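Local coordinates for xenavidin (Xenopus tropicalis, PDB 2UZ2), which binds biotin in a pocket at one end of a beta-barrel, as a frog member of the avidin family, at residues Q9-L20 against G115-S123. Numbering follows the deposited sequence.
Sequences QGQWRNKLGSNL and GANTFTRLS. With BTN (biotin), chain D.
Arg121 lays its guanidinium flat on the indole of Trp12, the two planes only 13° apart, with Arg121 CZ 3.2 Å from Trp12 CZ2 over the six-membered ring. CD follows over the same ring in a CH-pi contact, so aliphatic chain and cation share the surface. A bend at chi2 (-60°) turns the arginine back over the tryptophan, although its CB starts out pointing away from 9-20. With one face spent on the indole, the guanidinium uses its edge for the backbone: NH1 and NH2 both grip Gln9 O, NH2 at 3.1 Å and nearly in line with the C=O, while NH1 also reaches Gln11 O from above that carbonyl's plane. NE meets Glu90 in a salt bridge, and Trp12 NE1 is held by Leu8 O. A leucine here, with no guanidinium, would probably leave Gln9 O without these two donors, the indole face without its cation and Glu90 without this salt-bridge partner.

Here the first and last strands of the eight-stranded antiparallel avidin barrel meet and close it. Arg13 and Thr120 form a hydrogen-bonded pair, Arg13 N to Thr120 O and Thr120 N to Arg13 O, each 2.9 Å. Next along, Phe119 and Asn14 lie side by side, Asn14 CB over one ring face at 3.9 Å from the centroid, with Leu20 CD2 over the opposite face.

The Asn14 amide helps line the biotin pocket: ND2 donates to the ureido oxygen O3 in a nearly straight bond of 3.2 Å, and O3 also takes Ser18 OG at 2.7 Å. Asn14 OD1 accepts from Ser18 N, just past the type I turn that runs from Asn14 to Gly17, and this bond helps fix the rotation of the amide. Asn117, whose OD1 accepts from Trp96 NE1, crosses the Asn14 amide with planes 27° apart and reaches biotin N1 through a water that donates to OD1.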
ATOM      1  N   GLN B   9     -21.888  -5.772 -12.890  1.00  2.00           N
ATOM      2  CA  GLN B   9     -23.002  -4.806 -13.025  1.00  2.00           C
ATOM      3  C   GLN B   9     -23.855  -4.711 -11.766  1.00  2.00           C
ATOM      4  O   GLN B   9     -24.079  -5.719 -11.054  1.00  2.44           O
ATOM      5  CB  GLN B   9     -23.959  -5.188 -14.167  1.00  2.00           C
ATOM      6  CG  GLN B   9     -23.336  -5.139 -15.507  1.00  2.00           C
ATOM      7  CD  GLN B   9     -22.836  -6.510 -15.975  1.00  2.00           C
ATOM      8  OE1 GLN B   9     -22.420  -7.343 -15.169  1.00  2.00           O
ATOM      9  NE2 GLN B   9     -22.866  -6.737 -17.266  1.00  2.00           N
ATOM     10  N   GLY B  10     -24.379  -3.511 -11.529  1.00  2.00           N
ATOM     11  CA  GLY B  10     -25.365  -3.315 -10.473  1.00  2.00           C
ATOM     12  C   GLY B  10     -24.795  -2.599  -9.278  1.00  2.00           C
ATOM     13  O   GLY B  10     -23.793  -1.936  -9.390  1.00  2.00           O
ATOM     14  N   GLN B  11     -25.473  -2.752  -8.147  1.00  2.00           N
ATOM     15  CA  GLN B  11     -25.152  -1.964  -6.965  1.00  2.00           C
ATOM     16  C   GLN B  11     -24.454  -2.807  -5.931  1.00  2.00           C
ATOM     17  O   GLN B  11     -24.807  -3.976  -5.714  1.00  2.00           O
ATOM     18  CB  GLN B  11     -26.424  -1.378  -6.389  1.00  2.00           C
ATOM     19  CG  GLN B  11     -27.135  -0.508  -7.385  1.00  7.29           C
ATOM     20  CD  GLN B  11     -27.999   0.551  -6.751  1.00  8.47           C
ATOM     21  OE1 GLN B  11     -28.975   0.977  -7.375  1.00 18.73           O
ATOM     22  NE2 GLN B  11     -27.661   0.989  -5.536  1.00 12.52           N
ATOM     23  N   TRP B  12     -23.454  -2.206  -5.306  1.00  2.00           N
ATOM     24  CA  TRP B  12     -22.672  -2.836  -4.258  1.00  2.00           C
ATOM     25  C   TRP B  12     -22.500  -1.819  -3.139  1.00  2.00           C
ATOM     26  O   TRP B  12     -22.552  -0.613  -3.375  1.00  2.00           O
ATOM     27  CB  TRP B  12     -21.274  -3.165  -4.780  1.00  2.00           C
ATOM     28  CG  TRP B  12     -21.248  -4.051  -6.016  1.00  2.00           C
ATOM     29  CD1 TRP B  12     -21.353  -3.644  -7.332  1.00  2.00           C
ATOM     30  CD2 TRP B  12     -21.083  -5.473  -6.044  1.00  2.00           C
ATOM     31  NE1 TRP B  12     -21.273  -4.746  -8.168  1.00  2.00           N
ATOM     32  CE2 TRP B  12     -21.095  -5.873  -7.400  1.00  2.00           C
ATOM     33  CE3 TRP B  12     -20.915  -6.454  -5.043  1.00  2.29           C
ATOM     34  CZ2 TRP B  12     -20.957  -7.222  -7.790  1.00  2.19           C
ATOM     35  CZ3 TRP B  12     -20.796  -7.799  -5.438  1.00  2.67           C
ATOM     36  CH2 TRP B  12     -20.804  -8.156  -6.784  1.00  2.00           C
ATOM     37  N   ARG B  13     -22.259  -2.317  -1.931  1.00  2.00           N
ATOM     38  CA  ARG B  13     -21.961  -1.418  -0.816  1.00  2.00           C
ATOM     39  C   ARG B  13     -20.767  -1.941  -0.060  1.00  2.00           C
ATOM     40  O   ARG B  13     -20.542  -3.150   0.006  1.00  2.00           O
ATOM     41  CB  ARG B  13     -23.143  -1.351   0.152  1.00  2.00           C
ATOM     42  CG  ARG B  13     -23.597  -2.680   0.733  1.00  2.98           C
ATOM     43  CD  ARG B  13     -24.550  -2.504   1.931  1.00  5.22           C
ATOM     44  NE  ARG B  13     -23.846  -2.138   3.159  1.00 12.89           N
ATOM     45  CZ  ARG B  13     -24.124  -1.063   3.897  1.00 15.68           C
ATOM     46  NH1 ARG B  13     -25.111  -0.241   3.549  1.00 17.00           N
ATOM     47  NH2 ARG B  13     -23.419  -0.813   4.991  1.00 15.94           N
ATOM     48  N   ASN B  14     -20.005  -1.045   0.539  1.00  2.00           N
ATOM     49  CA  ASN B  14     -18.981  -1.533   1.476  1.00  2.00           C
ATOM     50  C   ASN B  14     -19.383  -1.315   2.925  1.00  2.23           C
ATOM     51  O   ASN B  14     -20.469  -0.820   3.208  1.00  2.00           O
ATOM     52  CB  ASN B  14     -17.605  -0.965   1.148  1.00  2.00           C
ATOM     53  CG  ASN B  14     -17.514   0.546   1.360  1.00  3.45           C
ATOM     54  OD1 ASN B  14     -18.298   1.122   2.111  1.00  2.00           O
ATOM     55  ND2 ASN B  14     -16.532   1.183   0.692  1.00  2.59           N
ATOM     56  N   LYS B  15     -18.501  -1.670   3.861  1.00  3.68           N
ATOM     57  CA  LYS B  15     -18.858  -1.630   5.267  1.00  5.98           C
ATOM     58  C   LYS B  15     -19.062  -0.198   5.771  1.00  6.20           C
ATOM     59  O   LYS B  15     -19.760   0.015   6.771  1.00  6.82           O
ATOM     60  CB  LYS B  15     -17.835  -2.432   6.104  1.00  6.82           C
ATOM     61  CG  LYS B  15     -17.593  -3.865   5.504  1.00  8.48           C
ATOM     62  CD  LYS B  15     -16.565  -4.730   6.271  1.00  9.21           C
ATOM     63  CE  LYS B  15     -17.237  -5.716   7.200  1.00 13.61           C
ATOM     64  NZ  LYS B  15     -16.257  -6.606   7.905  1.00 15.52           N
ATOM     65  N   LEU B  16     -18.460   0.773   5.079  1.00  6.11           N
ATOM     66  CA  LEU B  16     -18.630   2.200   5.395  1.00  5.99           C
ATOM     67  C   LEU B  16     -19.979   2.743   4.908  1.00  5.77           C
ATOM     68  O   LEU B  16     -20.398   3.830   5.331  1.00  6.58           O
ATOM     69  CB  LEU B  16     -17.491   3.031   4.805  1.00  6.74           C
ATOM     70  CG  LEU B  16     -16.037   2.759   5.220  1.00  9.00           C
ATOM     71  CD1 LEU B  16     -15.038   3.213   4.105  1.00 10.15           C
ATOM     72  CD2 LEU B  16     -15.776   3.422   6.528  1.00 10.44           C
ATOM     73  N   GLY B  17     -20.673   1.984   4.063  1.00  2.80           N
ATOM     74  CA  GLY B  17     -21.984   2.388   3.503  1.00  2.24           C
ATOM     75  C   GLY B  17     -21.899   3.051   2.140  1.00  2.00           C
ATOM     76  O   GLY B  17     -22.940   3.417   1.544  1.00  2.00           O
ATOM     77  N   SER B  18     -20.682   3.158   1.610  1.00  2.00           N
ATOM     78  CA  SER B  18     -20.482   3.713   0.270  1.00  2.00           C
ATOM     79  C   SER B  18     -21.126   2.806  -0.768  1.00  2.00           C
ATOM     80  O   SER B  18     -21.215   1.602  -0.560  1.00  2.00           O
ATOM     81  CB  SER B  18     -18.999   3.888  -0.058  1.00  2.00           C
ATOM     82  OG  SER B  18     -18.418   4.740   0.915  1.00  2.00           O
ATOM     83  N   ASN B  19     -21.578   3.420  -1.849  1.00  2.00           N
ATOM     84  CA  ASN B  19     -22.342   2.737  -2.873  0.50  2.00           C
ATOM     85  C   ASN B  19     -21.591   2.762  -4.203  1.00  2.00           C
ATOM     86  O   ASN B  19     -21.296   3.844  -4.732  1.00  2.00           O
ATOM     87  CB  ASN B  19     -23.681   3.467  -2.967  0.50  2.00           C
ATOM     88  CG  ASN B  19     -24.591   2.912  -4.014  0.50  2.00           C
ATOM     89  OD1 ASN B  19     -24.729   1.690  -4.150  0.50  3.75           O
ATOM     90  ND2 ASN B  19     -25.271   3.806  -4.745  0.50  3.94           N
ATOM     91  N   LEU B  20     -21.285   1.570  -4.750  1.00  2.00           N
ATOM     92  CA  LEU B  20     -20.591   1.428  -6.034  1.00  2.00           C
ATOM     93  C   LEU B  20     -21.640   0.959  -7.042  1.00  2.00           C
ATOM     94  O   LEU B  20     -22.322  -0.007  -6.761  1.00  2.00           O
ATOM     95  CB  LEU B  20     -19.460   0.396  -5.904  1.00  2.00           C
ATOM     96  CG  LEU B  20     -18.921  -0.191  -7.219  1.00  2.00           C
ATOM     97  CD1 LEU B  20     -18.186   0.898  -8.069  1.00  2.00           C
ATOM     98  CD2 LEU B  20     -18.024  -1.394  -6.895  1.00  2.00           C
ATOM     99  N   GLY B 115      -5.850   1.521   1.661  1.00  2.00           N
ATOM    100  CA  GLY B 115      -6.810   0.837   2.516  1.00  2.00           C
ATOM    101  C   GLY B 115      -7.426  -0.348   1.789  1.00  2.00           C
ATOM    102  O   GLY B 115      -7.041  -0.665   0.670  1.00  2.00           O
ATOM    103  N   ALA B 116      -8.325  -1.022   2.487  1.00  2.00           N
ATOM    104  CA  ALA B 116      -8.983  -2.228   1.924  1.00  2.00           C
ATOM    105  C   ALA B 116     -10.476  -2.066   2.110  1.00  2.00           C
ATOM    106  O   ALA B 116     -10.912  -1.560   3.158  1.00  2.00           O
ATOM    107  CB  ALA B 116      -8.510  -3.455   2.694  1.00  2.00           C
ATOM    108  N   ASN B 117     -11.278  -2.562   1.171  1.00  2.00           N
ATOM    109  CA  ASN B 117     -12.676  -2.742   1.520  1.00  2.43           C
ATOM    110  C   ASN B 117     -13.245  -3.934   0.819  1.00  2.00           C
ATOM    111  O   ASN B 117     -12.776  -4.300  -0.272  1.00  2.00           O
ATOM    112  CB  ASN B 117     -13.496  -1.534   1.109  1.00  3.77           C
ATOM    113  CG  ASN B 117     -13.453  -0.424   2.137  1.00  5.50           C
ATOM    114  OD1 ASN B 117     -12.743   0.539   1.925  1.00  6.79           O
ATOM    115  ND2 ASN B 117     -14.177  -0.572   3.279  1.00  9.38           N
ATOM    116  N   THR B 118     -14.243  -4.534   1.448  1.00  2.00           N
ATOM    117  CA  THR B 118     -14.995  -5.602   0.780  0.50  2.00           C
ATOM    118  C   THR B 118     -16.391  -5.056   0.448  1.00  2.00           C
ATOM    119  O   THR B 118     -17.033  -4.369   1.272  1.00  2.00           O
ATOM    120  CB  THR B 118     -15.052  -6.921   1.616  0.50  2.98           C
ATOM    121  OG1 THR B 118     -13.742  -7.531   1.662  0.50  2.32           O
ATOM    122  CG2 THR B 118     -16.021  -7.914   1.016  0.50  2.00           C
ATOM    123  N   PHE B 119     -16.845  -5.346  -0.764  1.00  2.00           N
ATOM    124  CA  PHE B 119     -18.175  -4.917  -1.219  1.00  2.00           C
ATOM    125  C   PHE B 119     -19.103  -6.114  -1.313  1.00  2.00           C
ATOM    126  O   PHE B 119     -18.676  -7.176  -1.730  1.00  2.00           O
ATOM    127  CB  PHE B 119     -18.100  -4.231  -2.590  1.00  2.00           C
ATOM    128  CG  PHE B 119     -17.379  -2.905  -2.567  1.00  2.03           C
ATOM    129  CD1 PHE B 119     -18.088  -1.709  -2.515  1.00  2.00           C
ATOM    130  CD2 PHE B 119     -15.979  -2.855  -2.635  1.00  2.00           C
ATOM    131  CE1 PHE B 119     -17.409  -0.481  -2.503  1.00  2.00           C
ATOM    132  CE2 PHE B 119     -15.305  -1.629  -2.652  1.00  2.24           C
ATOM    133  CZ  PHE B 119     -16.039  -0.439  -2.606  1.00  2.00           C
ATOM    134  N   THR B 120     -20.370  -5.932  -0.933  1.00  2.00           N
ATOM    135  CA  THR B 120     -21.377  -6.980  -1.077  1.00  2.00           C
ATOM    136  C   THR B 120     -22.604  -6.394  -1.789  1.00  2.74           C
ATOM    137  O   THR B 120     -22.687  -5.192  -2.023  1.00  2.00           O
ATOM    138  CB  THR B 120     -21.834  -7.505   0.271  1.00  2.13           C
ATOM    139  OG1 THR B 120     -22.383  -6.419   1.023  1.00  4.57           O
ATOM    140  CG2 THR B 120     -20.646  -8.102   1.051  1.00  2.84           C
ATOM    141  N   ARG B 121     -23.558  -7.241  -2.125  1.00  4.75           N
ATOM    142  CA  ARG B 121     -24.829  -6.744  -2.653  1.00  6.98           C
ATOM    143  C   ARG B 121     -25.662  -6.106  -1.555  1.00  9.47           C
ATOM    144  O   ARG B 121     -25.447  -6.349  -0.352  1.00 10.17           O
ATOM    145  CB  ARG B 121     -25.602  -7.872  -3.326  1.00  6.87           C
ATOM    146  CG  ARG B 121     -24.852  -8.462  -4.467  1.00  3.45           C
ATOM    147  CD  ARG B 121     -24.591  -7.431  -5.495  1.00  5.25           C
ATOM    148  NE  ARG B 121     -24.273  -8.059  -6.766  1.00  5.09           N
ATOM    149  CZ  ARG B 121     -24.160  -7.394  -7.908  1.00  6.17           C
ATOM    150  NH1 ARG B 121     -24.352  -6.079  -7.925  1.00  3.05           N
ATOM    151  NH2 ARG B 121     -23.876  -8.050  -9.032  1.00  3.64           N
ATOM    152  N   LEU B 122     -26.592  -5.255  -1.969  1.00 12.55           N
ATOM    153  CA  LEU B 122     -27.479  -4.575  -1.024  1.00 15.29           C
ATOM    154  C   LEU B 122     -28.466  -5.587  -0.430  1.00 16.56           C
ATOM    155  O   LEU B 122     -29.078  -6.387  -1.156  1.00 17.11           O
ATOM    156  CB  LEU B 122     -28.163  -3.368  -1.708  1.00 15.38           C
ATOM    157  CG  LEU B 122     -27.339  -2.064  -1.867  1.00 16.50           C
ATOM    158  CD1 LEU B 122     -25.860  -2.272  -2.226  1.00 17.09           C
ATOM    159  CD2 LEU B 122     -27.951  -1.080  -2.875  1.00 15.81           C
ATOM    160  N   SER B 123     -28.584  -5.567   0.898  1.00 18.25           N
ATOM    161  CA  SER B 123     -29.369  -6.550   1.638  1.00 19.28           C
ATOM    162  C   SER B 123     -30.870  -6.276   1.560  1.00 19.74           C
ATOM    163  O   SER B 123     -31.399  -5.950   0.495  1.00 20.40           O
ATOM    164  CB  SER B 123     -28.909  -6.583   3.099  1.00 19.71           C
ATOM    165  OG  SER B 123     -29.748  -7.410   3.886  1.00 20.68           O
TER
HETATM  166  C11 BTN D1124     -11.880  13.437  -0.917  1.00  9.84           C
HETATM  167  O11 BTN D1124     -10.912  14.149  -1.272  1.00  7.47           O
HETATM  168  O12 BTN D1124     -12.385  13.660   0.210  1.00  9.72           O
HETATM  169  C10 BTN D1124     -12.434  12.345  -1.815  1.00  8.33           C
HETATM  170  C9  BTN D1124     -13.266  11.325  -1.046  1.00  7.84           C
HETATM  171  C8  BTN D1124     -12.399  10.141  -0.581  1.00  9.67           C
HETATM  172  C7  BTN D1124     -13.207   8.888  -0.295  1.00 11.33           C
HETATM  173  C2  BTN D1124     -12.330   7.704   0.136  1.00 14.95           C
HETATM  174  S1  BTN D1124     -11.449   7.108  -1.151  1.00 21.24           S
HETATM  175  C6  BTN D1124     -11.250   5.474  -0.352  1.00 16.05           C
HETATM  176  C5  BTN D1124     -12.329   5.232   0.689  1.00 16.98           C
HETATM  177  N1  BTN D1124     -13.386   4.295   0.299  1.00 15.74           N
HETATM  178  C3  BTN D1124     -14.578   4.910   0.303  1.00 14.30           C
HETATM  179  O3  BTN D1124     -15.840   4.288   0.295  1.00  6.56           O
HETATM  180  N2  BTN D1124     -14.413   6.229   0.365  1.00 16.40           N
HETATM  181  C4  BTN D1124     -13.075   6.555   0.836  1.00 15.65           C
HETATM  182  O   HOH W   1     -27.226  -4.885  -4.798  1.00  4.78           O
HETATM  183  O   HOH W   2     -13.616   1.199  -0.508  1.00  2.00           O